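Local coordinates for 273aa long hypothetical dTDP-4-dehydrorhamnose reductase (Sulfolobus tokodaii, PDB 2GGS), which binds NADPH and is probably a dTDP-4-dehydrorhamnose reductase, reducing the 4-keto sugar nucleotide to dTDP-rhamnose, at residues A[70-75]-A[240-244]; A[58-64]-A[100-105]. All coordinates share one frame. Residues are numbered along the deposited sequence.

Contact 1: A[70-75]-A[240-244]; sequences VDKCEI and WIAKR
Asp-71, in the first turn of the short helix 70-75, is the most heavily covered residue of this contact and receives its four direct hydrogen bonds. Asp-71 CA lies 5.3 Å from Ile-241 CA, in the irregular segment 240-244, and the Asp-71 side chain points toward that segment with chi1 in the m well. One oxygen, OD1, gathers three donors: Ile-241 N at 2.8 Å, Ala-242 N at 3.0 Å and Arg-244 NH1 at 2.9 Å. Arg-244 NH2 reaches Asp-71 OD2 at 3.0 Å, which makes the salt bridge bidentate. Two consecutive amides can converge on one carboxylate oxygen because Ile-241 has helix-like backbone angles (-89/-50) between the extended Trp-240 and Ala-242, kinking the loop around the acid. The guanidinium is further fixed by its own segment, since Arg-244 NH1 also donates to Ala-242 O at 3.0 Å, while Val-70 CB lies over one of its faces, 3.7 Å from NH2. In this probable reductase of the extended short-chain dehydrogenase family, the contact ties the helix just after the strand 60-63 of the Rossmann sheet to the late loop between strand 231-234 and helix 253-258. Ile-241, the next most covered residue, packs its CG2 3.8 Å from Glu-74 CG and its CD1 4.1 Å from Ile-75 CD1. Glu-74 (chi1 t) brings OE1, hydrogen-bonded to Tyr-129 N, within 3.5 Å of Ala-242 CB, and a water connects Glu-74 OE2 (2.7 Å) with Lys-243 N (2.9 Å). Ala-242 CB also meets Val-70 CG1 at 3.7 Å.

Contact 2: A[58-64]-A[100-105]; sequences PDVIINA and SYIVHI. With NDP (NADPH dihydro-nicotinamide-adenine-dinucleotide phosphate), chain C.
Pro-58 opens the pairing of two parallel strands, 60-63 and 101-105, whose axes approach to 4.7 Å at 10°: its O accepts a 2.7 Å hydrogen bond from Ser-100 OG (chi1 m). Asp-59 O then takes Tyr-101 N at 2.9 Å. Val-60 is in register with Tyr-101 (CA-CA 4.7 Å), its CG2 3.9 Å from CD2 at the edge of the tyrosine ring. Ile-61 is opposite Ile-102, and Ile-61 N donates to Tyr-101 O (2.9 Å). Val-103 N in turn donates to Ile-61 O (2.8 Å), while Ile-61 CD1 rests 3.8 Å from Ser-100 CB. Ile-62 pairs with Val-103 and lies on the same sheet face as Val-60, beneath helix 186-199; Ile-61 and Asn-63 face helix 77-97, which belongs to the beta-alpha-beta crossover joining these central strands of the Rossmann fold. Asn-63 N binds Val-103 O (2.8 Å), and Asn-63 O receives Ile-105 N (3.1 Å). With chi1 t, its ND2 donates to His-104 ND1 (3.0 Å), whereas OD1 is held by Thr-6 OG1. At the C-terminal ends, Ala-64 O lies 3.3 Å from C3D of NADPH and Ile-105 CG2 3.4 Å from its O4D. The bond from Asn-63 ND2 implies that ND1 of His-104 is unprotonated, leaving any ring proton on NE2.

Overall arrangement
Contact 2 belongs to the buried core, contact 1 to the surface; their centres are 28 Å apart, on opposite sides of the chain's centre, and nowhere do they touch. Strand 60-63 of contact 2 is followed in the chain by helix 70-75 of contact 1, so one run of sequence leads from the sheet to the periphery. Regular main-chain bonding and aliphatic side chains dominate 58-64 with 100-105, whereas 70-75 with 240-244 depends on a charged pair, backbone amides meeting a carboxylate, and water. Both lie near NADPH: contact 2 touches its ribose, while in contact 1 the Val-70 side chain remains about 7 Å away.

Contact 1: A[70-75]-A[240-244]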
# COMPACT_ATOMS: atom_id res chain seq x y z
N VAL A 70 -7.76 -0.76 8.90
CA VAL A 70 -7.33 -1.88 9.72
C VAL A 70 -8.39 -2.34 10.73
O VAL A 70 -8.61 -3.55 10.90
CB VAL A 70 -5.97 -1.57 10.39
CG1 VAL A 70 -5.58 -2.68 11.35
CG2 VAL A 70 -4.92 -1.32 9.31
N ASP A 71 -9.07 -1.39 11.37
CA ASP A 71 -10.04 -1.77 12.40
C ASP A 71 -11.29 -2.35 11.80
O ASP A 71 -11.84 -3.32 12.33
CB ASP A 71 -10.35 -0.59 13.30
CG ASP A 71 -9.12 -0.13 14.04
OD1 ASP A 71 -8.58 -0.94 14.83
OD2 ASP A 71 -8.67 1.00 13.76
N LYS A 72 -11.69 -1.80 10.66
CA LYS A 72 -12.81 -2.35 9.91
C LYS A 72 -12.52 -3.78 9.47
O LYS A 72 -13.38 -4.65 9.60
CB LYS A 72 -13.14 -1.48 8.71
CG LYS A 72 -13.98 -0.28 9.12
CD LYS A 72 -14.57 0.47 7.93
CE LYS A 72 -15.35 1.70 8.41
NZ LYS A 72 -14.68 2.37 9.57
N CYS A 73 -11.29 -4.04 9.00
CA CYS A 73 -10.92 -5.42 8.61
C CYS A 73 -11.06 -6.41 9.78
O CYS A 73 -11.33 -7.59 9.56
CB CYS A 73 -9.48 -5.49 8.04
SG CYS A 73 -9.23 -4.77 6.45
N GLU A 74 -10.84 -5.95 11.01
CA GLU A 74 -10.83 -6.82 12.17
C GLU A 74 -12.23 -7.32 12.51
O GLU A 74 -12.38 -8.45 12.98
CB GLU A 74 -10.21 -6.10 13.39
CG GLU A 74 -9.81 -7.01 14.52
CD GLU A 74 -8.50 -7.77 14.25
OE1 GLU A 74 -7.90 -7.57 13.20
OE2 GLU A 74 -8.09 -8.58 15.10
N ILE A 75 -13.23 -6.48 12.24
CA ILE A 75 -14.65 -6.82 12.47
C ILE A 75 -15.30 -7.45 11.23
O ILE A 75 -16.00 -8.48 11.34
CB ILE A 75 -15.50 -5.59 12.86
CG1 ILE A 75 -14.82 -4.69 13.89
CG2 ILE A 75 -16.89 -6.02 13.36
CD1 ILE A 75 -15.09 -3.17 13.64
N TRP A 240 -8.69 1.83 19.04
CA TRP A 240 -8.23 0.76 18.14
C TRP A 240 -8.87 -0.58 18.48
O TRP A 240 -8.94 -0.97 19.66
CB TRP A 240 -6.69 0.64 18.17
CG TRP A 240 -5.99 1.61 17.24
CD1 TRP A 240 -6.58 2.58 16.49
CD2 TRP A 240 -4.58 1.72 16.99
NE1 TRP A 240 -5.64 3.28 15.77
CE2 TRP A 240 -4.40 2.77 16.06
CE3 TRP A 240 -3.45 1.03 17.46
CZ2 TRP A 240 -3.13 3.14 15.57
CZ3 TRP A 240 -2.18 1.40 16.97
CH2 TRP A 240 -2.04 2.45 16.04
N ILE A 241 -9.40 -1.26 17.46
CA ILE A 241 -9.91 -2.62 17.62
C ILE A 241 -8.77 -3.63 17.37
O ILE A 241 -8.54 -4.52 18.18
CB ILE A 241 -11.15 -2.91 16.71
CG1 ILE A 241 -12.36 -2.08 17.13
CG2 ILE A 241 -11.53 -4.39 16.75
CD1 ILE A 241 -12.71 -0.95 16.19
N ALA A 242 -8.06 -3.47 16.26
CA ALA A 242 -7.00 -4.42 15.91
C ALA A 242 -5.67 -4.12 16.62
O ALA A 242 -5.40 -2.98 16.97
CB ALA A 242 -6.80 -4.44 14.40
N LYS A 243 -4.86 -5.15 16.84
CA LYS A 243 -3.51 -4.98 17.37
C LYS A 243 -2.61 -4.57 16.22
O LYS A 243 -2.76 -5.11 15.12
CB LYS A 243 -3.00 -6.27 17.98
CG LYS A 243 -3.63 -6.63 19.34
CD LYS A 243 -3.78 -8.17 19.55
CE LYS A 243 -5.14 -8.75 19.05
NZ LYS A 243 -6.34 -8.03 19.60
N ARG A 244 -1.74 -3.59 16.43
CA ARG A 244 -0.72 -3.21 15.41
C ARG A 244 0.61 -3.87 15.76
O ARG A 244 0.92 -4.00 16.94
CB ARG A 244 -0.55 -1.69 15.36
CG ARG A 244 -1.46 -0.94 14.38
CD ARG A 244 -2.95 -1.18 14.65
NE ARG A 244 -3.75 -0.25 13.85
CZ ARG A 244 -5.07 -0.09 14.01
NH1 ARG A 244 -5.71 -0.82 14.93
NH2 ARG A 244 -5.74 0.77 13.26
O HOH W 1 -5.65 -7.79 16.00

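Contact 2: A[58-64]-A[100-105]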
# COMPACT_ATOMS: atom_id res chain seq x y z
N PRO A 58 -4.76 -5.83 -20.58
CA PRO A 58 -3.54 -5.12 -20.11
C PRO A 58 -2.27 -5.94 -20.29
O PRO A 58 -2.30 -7.15 -20.06
CB PRO A 58 -3.85 -4.86 -18.63
CG PRO A 58 -4.80 -6.01 -18.23
CD PRO A 58 -5.71 -6.10 -19.49
N ASP A 59 -1.18 -5.30 -20.67
CA ASP A 59 0.13 -5.96 -20.72
C ASP A 59 0.58 -6.19 -19.29
O ASP A 59 1.26 -7.17 -18.98
CB ASP A 59 1.16 -5.08 -21.43
CG ASP A 59 0.81 -4.84 -22.89
OD1 ASP A 59 0.64 -5.81 -23.65
OD2 ASP A 59 0.72 -3.68 -23.28
N VAL A 60 0.18 -5.25 -18.44
CA VAL A 60 0.61 -5.17 -17.05
C VAL A 60 -0.62 -4.90 -16.15
O VAL A 60 -1.50 -4.10 -16.50
CB VAL A 60 1.69 -4.06 -16.86
CG1 VAL A 60 2.01 -3.86 -15.39
CG2 VAL A 60 2.95 -4.43 -17.66
N ILE A 61 -0.70 -5.59 -15.02
CA ILE A 61 -1.75 -5.29 -14.07
C ILE A 61 -1.02 -4.89 -12.77
O ILE A 61 -0.25 -5.69 -12.27
CB ILE A 61 -2.65 -6.51 -13.78
CG1 ILE A 61 -3.40 -6.91 -15.07
CG2 ILE A 61 -3.68 -6.20 -12.66
CD1 ILE A 61 -3.88 -8.33 -15.02
N ILE A 62 -1.32 -3.71 -12.24
CA ILE A 62 -0.84 -3.35 -10.90
C ILE A 62 -2.03 -3.39 -9.93
O ILE A 62 -2.97 -2.58 -10.07
CB ILE A 62 -0.20 -1.95 -10.88
CG1 ILE A 62 1.00 -1.85 -11.85
CG2 ILE A 62 0.31 -1.63 -9.46
CD1 ILE A 62 1.45 -0.39 -12.10
N ASN A 63 -2.03 -4.38 -9.02
CA ASN A 63 -3.17 -4.56 -8.09
C ASN A 63 -2.95 -3.76 -6.81
O ASN A 63 -2.28 -4.26 -5.87
CB ASN A 63 -3.38 -6.03 -7.74
CG ASN A 63 -4.60 -6.21 -6.87
OD1 ASN A 63 -5.60 -5.52 -7.10
ND2 ASN A 63 -4.51 -7.07 -5.84
N ALA A 64 -3.45 -2.52 -6.80
CA ALA A 64 -3.35 -1.66 -5.61
C ALA A 64 -4.67 -1.60 -4.85
O ALA A 64 -4.76 -1.01 -3.77
CB ALA A 64 -2.89 -0.25 -5.98
N SER A 100 -0.53 -11.74 -18.81
CA SER A 100 -0.20 -10.42 -18.26
C SER A 100 0.94 -10.49 -17.24
O SER A 100 1.14 -11.51 -16.59
CB SER A 100 -1.39 -9.82 -17.54
OG SER A 100 -2.36 -9.36 -18.45
N TYR A 101 1.66 -9.38 -17.11
CA TYR A 101 2.65 -9.25 -16.05
C TYR A 101 1.88 -8.71 -14.83
O TYR A 101 1.34 -7.63 -14.89
CB TYR A 101 3.77 -8.32 -16.49
CG TYR A 101 4.78 -7.91 -15.44
CD1 TYR A 101 5.34 -8.84 -14.57
CD2 TYR A 101 5.25 -6.60 -15.39
CE1 TYR A 101 6.28 -8.46 -13.62
CE2 TYR A 101 6.20 -6.22 -14.43
CZ TYR A 101 6.71 -7.15 -13.58
OH TYR A 101 7.64 -6.80 -12.63
N ILE A 102 1.86 -9.48 -13.75
CA ILE A 102 1.06 -9.13 -12.58
C ILE A 102 1.96 -8.55 -11.47
O ILE A 102 2.94 -9.17 -11.07
CB ILE A 102 0.34 -10.35 -12.05
CG1 ILE A 102 -0.67 -10.84 -13.11
CG2 ILE A 102 -0.34 -10.04 -10.68
CD1 ILE A 102 -1.66 -11.79 -12.60
N VAL A 103 1.62 -7.34 -11.02
CA VAL A 103 2.36 -6.68 -9.92
C VAL A 103 1.37 -6.45 -8.78
O VAL A 103 0.40 -5.70 -8.95
CB VAL A 103 2.97 -5.29 -10.35
CG1 VAL A 103 3.68 -4.62 -9.16
CG2 VAL A 103 3.90 -5.48 -11.56
N HIS A 104 1.60 -7.11 -7.64
CA HIS A 104 0.61 -7.08 -6.58
C HIS A 104 1.21 -6.29 -5.40
O HIS A 104 2.36 -6.52 -5.01
CB HIS A 104 0.27 -8.51 -6.11
CG HIS A 104 -0.52 -8.52 -4.85
ND1 HIS A 104 -1.82 -8.04 -4.81
CD2 HIS A 104 -0.20 -8.85 -3.58
CE1 HIS A 104 -2.26 -8.09 -3.57
NE2 HIS A 104 -1.30 -8.60 -2.80
N ILE A 105 0.43 -5.39 -4.81
CA ILE A 105 0.95 -4.57 -3.72
C ILE A 105 0.56 -5.16 -2.38
O ILE A 105 -0.60 -5.52 -2.15
CB ILE A 105 0.47 -3.09 -3.83
CG1 ILE A 105 0.72 -2.51 -5.25
CG2 ILE A 105 1.14 -2.25 -2.70
CD1 ILE A 105 2.18 -2.57 -5.74
PA NDP C . -6.47 3.39 -0.43
O1A NDP C . -7.30 3.07 0.75
O2A NDP C . -6.21 4.84 -0.60
O5B NDP C . -7.11 2.84 -1.77
C5B NDP C . -7.82 1.62 -1.78
C4B NDP C . -8.23 1.41 -3.22
O4B NDP C . -8.82 0.11 -3.31
C3B NDP C . -9.21 2.46 -3.73
O3B NDP C . -8.85 2.80 -5.04
C2B NDP C . -10.52 1.67 -3.72
O2B NDP C . -11.35 2.19 -4.72
C1B NDP C . -10.00 0.29 -4.08
N9A NDP C . -10.97 -0.75 -3.71
C8A NDP C . -11.32 -1.15 -2.46
N7A NDP C . -12.27 -2.12 -2.57
C5A NDP C . -12.51 -2.32 -3.88
C6A NDP C . -13.39 -3.17 -4.56
N6A NDP C . -14.28 -3.93 -3.88
N1A NDP C . -13.39 -3.08 -5.93
C2A NDP C . -12.56 -2.23 -6.65
N3A NDP C . -11.72 -1.39 -5.97
C4A NDP C . -11.71 -1.44 -4.62
O3 NDP C . -5.16 2.46 -0.22
PN NDP C . -3.62 2.86 -0.54
O1N NDP C . -3.44 3.53 -1.81
O2N NDP C . -3.18 3.48 0.73
O5D NDP C . -2.98 1.39 -0.56
C5D NDP C . -2.54 0.82 -1.79
C4D NDP C . -2.03 -0.60 -1.59
O4D NDP C . -0.95 -0.56 -0.69
C3D NDP C . -3.06 -1.56 -0.99
O3D NDP C . -2.74 -2.80 -1.56
C2D NDP C . -2.73 -1.57 0.48
O2D NDP C . -3.18 -2.78 1.08
C1D NDP C . -1.19 -1.46 0.40
N1N NDP C . -0.65 -0.92 1.65
C2N NDP C . -1.22 0.22 2.16
C3N NDP C . -0.65 0.90 3.22
C7N NDP C . -1.32 2.14 3.73
O7N NDP C . -0.88 2.70 4.94
N7N NDP C . -2.32 2.68 3.04
C4N NDP C . 0.63 0.40 3.87
C5N NDP C . 1.17 -0.87 3.27
C6N NDP C . 0.51 -1.46 2.18
P2B NDP C . -12.63 3.18 -4.38
O1X NDP C . -12.89 3.80 -5.69
O2X NDP C . -12.22 4.15 -3.32
O3X NDP C . -13.83 2.35 -3.85